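Local coordinates for salt-tolerant glutaminase (PDB 3AGD), which probably hydrolyses L-glutamine to L-glutamate and ammonium, as a salt-tolerant member of the glutaminase family with a beta-lactamase-like fold, at residues 71-76 against 135-140; 215-218 against 223-226. One frame throughout, in Å; residues are numbered along the deposited sequence.

Contact 1: residues 71-76 against 135-140; sequences YAAALV and LDRAVE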
loop_
_atom_site.group_PDB
_atom_site.type_symbol
_atom_site.label_atom_id
_atom_site.label_comp_id
_atom_site.label_asym_id
_atom_site.label_seq_id
_atom_site.Cartn_x
_atom_site.Cartn_y
_atom_site.Cartn_z
ATOM N N TYR A 71 -15.448 13.890 -3.197
ATOM C CA TYR A 71 -14.333 13.932 -4.141
ATOM C C TYR A 71 -14.507 12.788 -5.142
ATOM O O TYR A 71 -14.326 12.970 -6.340
ATOM C CB TYR A 71 -13.005 13.802 -3.378
ATOM C CG TYR A 71 -11.743 13.908 -4.217
ATOM C CD1 TYR A 71 -11.666 14.785 -5.304
ATOM C CD2 TYR A 71 -10.596 13.186 -3.870
ATOM C CE1 TYR A 71 -10.476 14.945 -6.024
ATOM C CE2 TYR A 71 -9.401 13.340 -4.579
ATOM C CZ TYR A 71 -9.346 14.223 -5.655
ATOM O OH TYR A 71 -8.161 14.394 -6.347
ATOM N N ALA A 72 -14.877 11.611 -4.648
ATOM C CA ALA A 72 -15.094 10.466 -5.528
ATOM C C ALA A 72 -16.246 10.764 -6.500
ATOM O O ALA A 72 -16.131 10.537 -7.703
ATOM C CB ALA A 72 -15.407 9.227 -4.703
ATOM N N ALA A 73 -17.348 11.288 -5.975
ATOM C CA ALA A 73 -18.513 11.621 -6.795
ATOM C C ALA A 73 -18.148 12.609 -7.910
ATOM O O ALA A 73 -18.610 12.481 -9.045
ATOM C CB ALA A 73 -19.615 12.211 -5.916
ATOM N N ALA A 74 -17.326 13.597 -7.572
ATOM C CA ALA A 74 -16.895 14.596 -8.540
ATOM C C ALA A 74 -16.097 13.950 -9.663
ATOM O O ALA A 74 -16.277 14.283 -10.836
ATOM C CB ALA A 74 -16.057 15.663 -7.853
ATOM N N LEU A 75 -15.207 13.031 -9.301
ATOM C CA LEU A 75 -14.383 12.338 -10.292
ATOM C C LEU A 75 -15.285 11.504 -11.197
ATOM O O LEU A 75 -15.132 11.495 -12.423
ATOM C CB LEU A 75 -13.345 11.456 -9.585
ATOM C CG LEU A 75 -12.264 12.240 -8.824
ATOM C CD1 LEU A 75 -11.583 11.368 -7.779
ATOM C CD2 LEU A 75 -11.250 12.790 -9.826
ATOM N N VAL A 76 -16.231 10.801 -10.586
ATOM C CA VAL A 76 -17.172 9.984 -11.342
ATOM C C VAL A 76 -18.009 10.860 -12.271
ATOM O O VAL A 76 -18.183 10.555 -13.445
ATOM C CB VAL A 76 -18.145 9.234 -10.405
ATOM C CG1 VAL A 76 -19.305 8.651 -11.214
ATOM C CG2 VAL A 76 -17.408 8.125 -9.680
ATOM N N LEU A 135 -26.349 19.102 -3.639
ATOM C CA LEU A 135 -26.490 18.585 -2.282
ATOM C C LEU A 135 -27.013 17.155 -2.370
ATOM O O LEU A 135 -26.493 16.261 -1.705
ATOM C CB LEU A 135 -27.464 19.435 -1.458
ATOM C CG LEU A 135 -27.170 19.529 0.046
ATOM C CD1 LEU A 135 -28.406 20.030 0.768
ATOM C CD2 LEU A 135 -26.750 18.179 0.606
ATOM N N ASP A 136 -28.039 16.938 -3.191
ATOM C CA ASP A 136 -28.587 15.594 -3.349
ATOM C C ASP A 136 -27.481 14.624 -3.756
ATOM O O ASP A 136 -27.427 13.502 -3.271
ATOM C CB ASP A 136 -29.698 15.557 -4.411
ATOM C CG ASP A 136 -30.994 16.214 -3.942
ATOM O OD1 ASP A 136 -31.190 16.361 -2.716
ATOM O OD2 ASP A 136 -31.826 16.570 -4.807
ATOM N N ARG A 137 -26.597 15.061 -4.646
ATOM C CA ARG A 137 -25.506 14.206 -5.109
ATOM C C ARG A 137 -24.538 13.855 -3.972
ATOM O O ARG A 137 -24.090 12.712 -3.856
ATOM C CB ARG A 137 -24.756 14.891 -6.255
ATOM C CG ARG A 137 -23.588 14.078 -6.828
ATOM C CD ARG A 137 -24.025 12.689 -7.262
ATOM N NE ARG A 137 -22.958 11.978 -7.956
ATOM C CZ ARG A 137 -22.757 10.666 -7.871
ATOM N NH1 ARG A 137 -21.764 10.099 -8.542
ATOM N NH2 ARG A 137 -23.538 9.923 -7.099
ATOM N N ALA A 138 -24.218 14.834 -3.130
ATOM C CA ALA A 138 -23.314 14.593 -2.011
ATOM C C ALA A 138 -23.955 13.593 -1.045
ATOM O O ALA A 138 -23.322 12.634 -0.608
ATOM C CB ALA A 138 -23.004 15.907 -1.291
ATOM N N VAL A 139 -25.222 13.818 -0.719
ATOM C CA VAL A 139 -25.931 12.932 0.191
ATOM C C VAL A 139 -26.038 11.536 -0.413
ATOM O O VAL A 139 -25.912 10.536 0.291
ATOM C CB VAL A 139 -27.346 13.469 0.496
ATOM C CG1 VAL A 139 -28.147 12.434 1.284
ATOM C CG2 VAL A 139 -27.243 14.764 1.292
ATOM N N GLU A 140 -26.260 11.476 -1.724
ATOM C CA GLU A 140 -26.395 10.205 -2.420
ATOM C C GLU A 140 -25.125 9.357 -2.415
ATOM O O GLU A 140 -25.165 8.176 -2.065
ATOM C CB GLU A 140 -26.825 10.429 -3.872
ATOM C CG GLU A 140 -26.859 9.141 -4.681
ATOM C CD GLU A 140 -26.983 9.375 -6.178
ATOM O OE1 GLU A 140 -26.266 10.249 -6.711
ATOM O OE2 GLU A 140 -27.789 8.672 -6.824
#

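Contact 2: residues 215-218 against 223-226; sequences GIHP and RMLP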
loop_
_atom_site.group_PDB
_atom_site.type_symbol
_atom_site.label_atom_id
_atom_site.label_comp_id
_atom_site.label_asym_id
_atom_site.label_seq_id
_atom_site.Cartn_x
_atom_site.Cartn_y
_atom_site.Cartn_z
ATOM N N GLY A 215 -13.378 0.036 -4.534
ATOM C CA GLY A 215 -14.662 0.452 -5.073
ATOM C C GLY A 215 -15.791 -0.568 -5.032
ATOM O O GLY A 215 -16.862 -0.321 -5.585
ATOM N N ILE A 216 -15.570 -1.702 -4.374
ATOM C CA ILE A 216 -16.591 -2.744 -4.286
ATOM C C ILE A 216 -17.279 -2.761 -2.917
ATOM O O ILE A 216 -16.616 -2.755 -1.878
ATOM C CB ILE A 216 -15.970 -4.136 -4.551
ATOM C CG1 ILE A 216 -15.373 -4.170 -5.961
ATOM C CG2 ILE A 216 -17.026 -5.229 -4.401
ATOM C CD1 ILE A 216 -14.516 -5.395 -6.237
ATOM N N HIS A 217 -18.610 -2.773 -2.908
ATOM C CA HIS A 217 -19.316 -2.798 -1.635
ATOM C C HIS A 217 -19.117 -4.166 -1.004
ATOM O O HIS A 217 -19.449 -5.190 -1.593
ATOM C CB HIS A 217 -20.807 -2.510 -1.814
ATOM C CG HIS A 217 -21.463 -2.020 -0.562
ATOM N ND1 HIS A 217 -21.662 -2.827 0.537
ATOM C CD2 HIS A 217 -21.868 -0.780 -0.196
ATOM C CE1 HIS A 217 -22.156 -2.105 1.527
ATOM N NE2 HIS A 217 -22.290 -0.859 1.107
ATOM N N PRO A 218 -18.566 -4.198 0.212
ATOM C CA PRO A 218 -18.306 -5.444 0.932
ATOM C C PRO A 218 -19.522 -6.305 1.264
ATOM O O PRO A 218 -19.389 -7.509 1.459
ATOM C CB PRO A 218 -17.568 -4.965 2.183
ATOM C CG PRO A 218 -18.184 -3.636 2.442
ATOM C CD PRO A 218 -18.256 -3.028 1.055
ATOM N N ARG A 223 -19.976 -3.146 -7.660
ATOM C CA ARG A 223 -18.987 -2.084 -7.792
ATOM C C ARG A 223 -19.684 -0.737 -7.679
ATOM O O ARG A 223 -20.575 -0.419 -8.466
ATOM C CB ARG A 223 -18.240 -2.178 -9.128
ATOM C CG ARG A 223 -17.270 -1.014 -9.365
ATOM C CD ARG A 223 -16.318 -1.280 -10.530
ATOM N NE ARG A 223 -15.414 -2.392 -10.246
ATOM C CZ ARG A 223 -14.418 -2.346 -9.364
ATOM N NH1 ARG A 223 -14.181 -1.236 -8.669
ATOM N NH2 ARG A 223 -13.660 -3.418 -9.174
ATOM N N MET A 224 -19.278 0.046 -6.684
ATOM C CA MET A 224 -19.855 1.363 -6.446
ATOM C C MET A 224 -19.035 2.462 -7.108
ATOM O O MET A 224 -19.572 3.510 -7.463
ATOM C CB MET A 224 -19.927 1.645 -4.944
ATOM C CG MET A 224 -20.593 0.548 -4.140
ATOM S SD MET A 224 -22.197 0.089 -4.825
ATOM C CE MET A 224 -23.203 1.479 -4.296
ATOM N N LEU A 225 -17.735 2.219 -7.267
ATOM C CA LEU A 225 -16.838 3.202 -7.869
ATOM C C LEU A 225 -15.755 2.558 -8.721
ATOM O O LEU A 225 -15.323 1.436 -8.454
ATOM C CB LEU A 225 -16.134 4.021 -6.780
ATOM C CG LEU A 225 -16.910 4.897 -5.791
ATOM C CD1 LEU A 225 -15.979 5.314 -4.654
ATOM C CD2 LEU A 225 -17.473 6.124 -6.505
ATOM N N PRO A 226 -15.309 3.260 -9.772
ATOM C CA PRO A 226 -14.251 2.695 -10.615
ATOM C C PRO A 226 -13.050 2.552 -9.682
ATOM O O PRO A 226 -12.830 3.412 -8.828
ATOM C CB PRO A 226 -14.031 3.782 -11.665
ATOM C CG PRO A 226 -15.411 4.410 -11.789
ATOM C CD PRO A 226 -15.838 4.512 -10.344
#

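Contact 1: residues 71-76 against 135-140
A sparse helix-to-helix contact joins A73 and V76 of helix 67-78 to R137 of helix 131-146, in the helical part of the glutaminase domain. It is small, 127 Å² in all, although the CA atoms of A73 and A138 come within 7.4 Å; one long side chain does nearly all the bridging. R137 leaves its helix with CG anti to the backbone N (chi1 -180°) and then bends at chi2 (55°), which carries the guanidinium across to the other helix. There the methyl of A73 sits over one face of the group, offset toward its rim, with A73 CB 3.9 Å from R137 NE. V76 comes in at the edge, near the guanidinium plane, its CG1 in van der Waals contact 3.9 Å from R137 NH1, and the two side chains cross at about a right angle. Two carboxylates hold the polar end: R137 NH2 donates to E140 OE1 one turn along its own helix at 2.8 Å, a salt bridge in which NH2 approaches from above the carboxylate plane, the N-H...O angle a bent 133°, while R137 NE pairs with D77, next to V76. That second salt bridge ties the two helices together by charge. A73 touches L124 and R137 touches V125 in the loop after helix 114-123, and A72 packs on helix 227-240.

Contact 2: residues 215-218 against 223-226
G215 O meets two successive backbone amides of the returning chain, M224 N at 2.7 Å and L225 N at 3.2 Å. The first lies nearly along the C=O axis (175°), the second in the carbonyl plane on a lone pair (130°), so two bonds grip one oxygen. Beside them the backbones of I216 and R223 form a single beta bridge, with their CA atoms 4.3 Å apart. G215 itself is held close: at phi 109° the glycine backbone comes near enough for G215 CA to make a CA-H...O contact with L225 O. Next come the side chains. The R223 chain bends at chi3, turning its guanidinium back so that I216 CG1 lies over one face, offset toward the rim, while I216 CD1 is 3.6 Å from R223 NH2. R223 NH1 donates to L225 O, which lies in the guanidinium plane, at 2.9 Å; the same nitrogen also bonds G214 O, and the two bonds together would limit its rotation. On the H217 side, M224 CG reaches H217 CB at 3.8 Å, near the plane of the imidazole; H217 ND1 is bonded to M219 N, and its ring meets W369 of the second subunit. The hairpin-like loop thus links helix 201-212, touched by H217 and P218, to helix 227-240, with P226 in the N-cap position just before it, and M224 and L225 pack on helix 131-146.

In the fold
The two contacts lie about 14 Å apart between centres and follow one another along the chain, yet they meet in space: V76 CG2 is 3.8 Å from L225 CD2, and A72 CB is 4.0 Å from L225 CD1. Helix 67-78 is therefore shared, and V76 serves both, with CG1 on R137 and CG2 on L225; helix 131-146 also receives M224 and L225. Contact 1 is only partly buried, about 17 Å from the chain centre; contact 2 is buried, about 10 Å from it. Their chemistry differs accordingly: between two helices a single arginine side chain makes the contact, whereas main-chain bonds join the two arms of the loop directly and the second subunit lies alongside.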